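Local coordinates for protein CofB (Escherichia coli, PDB 5AX6) that serves as the type IVb minor pilin of the CFA/III pilus, forming a homotrimer that probably initiates pilus assembly, at the interface of chains A and B. Coordinates in Å, arbitrary orientation; residue numbers count along the deposited sequence, not the author numbering. Chains: chain A/B, CofB.

The interface of chains A and B. Residues chain A 324, 326, 328, 346; chain B 328-330, 346.
A:Ile346 pushes its CD1 methyl among three side chains of the neighbouring subunit in the homotrimer of this type IVb minor pilin, close to where strand 323-325 of one chain pairs with strand 327-333 of the next. Its CG1 branch stands anti to the carbonyl carbon (chi1 -63°) and is extended at the second torsion, which carries CD1 well beyond the backbone. There CD1 packs 3.5 Å from CG2 of B:Val330, the two side chains slanting past each other, and 3.6 Å from CG2 of B:Ile328. B:Ile346, the same residue of the other chain, lies across it at about a right angle, offering its CG1 methylene to A:Ile346 CD1 at 3.5 Å. The nearest approach thus uses different atoms on the two copies, CD1 on one and CG1 on the other, as fits an interface without exact two-fold symmetry. With an alanine in place of A:Ile346, the facing methyls of B:Val330 and B:Ile328 would probably lose their shared partner and a gap would open beside B:Ile346.

The two Ile328 side chains reach toward each other tip to tip, A:Ile328 CG1 lying 3.8 Å from B:Ile328 CG2. The other branch of B:Ile328 runs alongside A:Met324, both pointing the same way. The methionine is extended through its first two torsions and bends at the third (57°), folding its CE methyl to 3.6 Å from B:Ile328 CD1; a flexible thioether suits this place because it can curl round a rigid, branched neighbour.

Backbone bonds set the register of this parallel pairing. B:Leu329 N donates to A:Met324 O (2.9 Å). A:Ala326 N donates in turn to B:Leu329 O (3.0 Å). B:Leu329 contributes main chain here, whereas beta-branched B:Ile328 and B:Val330 on either side suit an extended strand and supply the apolar contacts. A:Ala326 likewise takes part mainly through its backbone, its methyl turned away from B:Leu329.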
# COMPACT_ATOMS: atom_id res chain seq x y z
N MET A 324 11.12 11.87 0.96
CA MET A 324 10.09 11.83 -0.08
C MET A 324 10.22 13.06 -0.97
O MET A 324 10.27 14.20 -0.49
CB MET A 324 8.69 11.76 0.52
CG MET A 324 7.62 11.56 -0.58
SD MET A 324 5.92 11.57 -0.02
CE MET A 324 5.83 13.16 0.79
N ALA A 326 8.30 15.30 -3.43
CA ALA A 326 6.89 15.57 -3.68
C ALA A 326 6.60 17.06 -3.54
O ALA A 326 7.38 17.78 -2.90
CB ALA A 326 6.01 14.78 -2.70
N ILE A 328 4.24 19.54 -1.57
CA ILE A 328 3.46 19.46 -0.34
C ILE A 328 2.53 20.64 -0.25
O ILE A 328 2.92 21.76 -0.56
CB ILE A 328 4.34 19.42 0.93
CG1 ILE A 328 5.27 18.20 0.89
CG2 ILE A 328 3.46 19.43 2.19
CD1 ILE A 328 4.55 16.84 0.82
N ILE A 346 5.76 24.59 0.42
CA ILE A 346 7.08 24.78 1.01
C ILE A 346 7.82 25.89 0.29
O ILE A 346 7.94 25.87 -0.94
CB ILE A 346 7.87 23.47 0.94
CG1 ILE A 346 7.16 22.39 1.78
CG2 ILE A 346 9.33 23.68 1.38
CD1 ILE A 346 7.62 20.96 1.46
N ILE B 328 11.56 16.06 3.27
CA ILE B 328 10.89 16.37 2.02
C ILE B 328 11.85 17.05 1.08
O ILE B 328 12.62 17.91 1.50
CB ILE B 328 9.66 17.28 2.22
CG1 ILE B 328 8.63 16.60 3.14
CG2 ILE B 328 9.04 17.65 0.86
CD1 ILE B 328 8.10 15.24 2.61
N LEU B 329 11.82 16.63 -0.17
CA LEU B 329 12.46 17.37 -1.25
C LEU B 329 11.39 17.93 -2.16
O LEU B 329 10.46 17.22 -2.53
CB LEU B 329 13.39 16.47 -2.06
CG LEU B 329 14.74 16.18 -1.41
CD1 LEU B 329 15.57 15.27 -2.34
CD2 LEU B 329 15.45 17.50 -1.14
N VAL B 330 11.54 19.20 -2.54
CA VAL B 330 10.63 19.80 -3.52
C VAL B 330 11.41 20.19 -4.76
O VAL B 330 12.46 20.82 -4.66
CB VAL B 330 9.92 21.04 -2.97
CG1 VAL B 330 8.86 21.54 -3.96
CG2 VAL B 330 9.28 20.73 -1.62
N ILE B 346 12.68 21.58 3.39
CA ILE B 346 11.93 22.46 4.27
C ILE B 346 12.88 23.21 5.19
O ILE B 346 13.72 22.60 5.87
CB ILE B 346 10.92 21.64 5.09
CG1 ILE B 346 9.90 20.99 4.14
CG2 ILE B 346 10.25 22.51 6.17
CD1 ILE B 346 9.11 19.84 4.78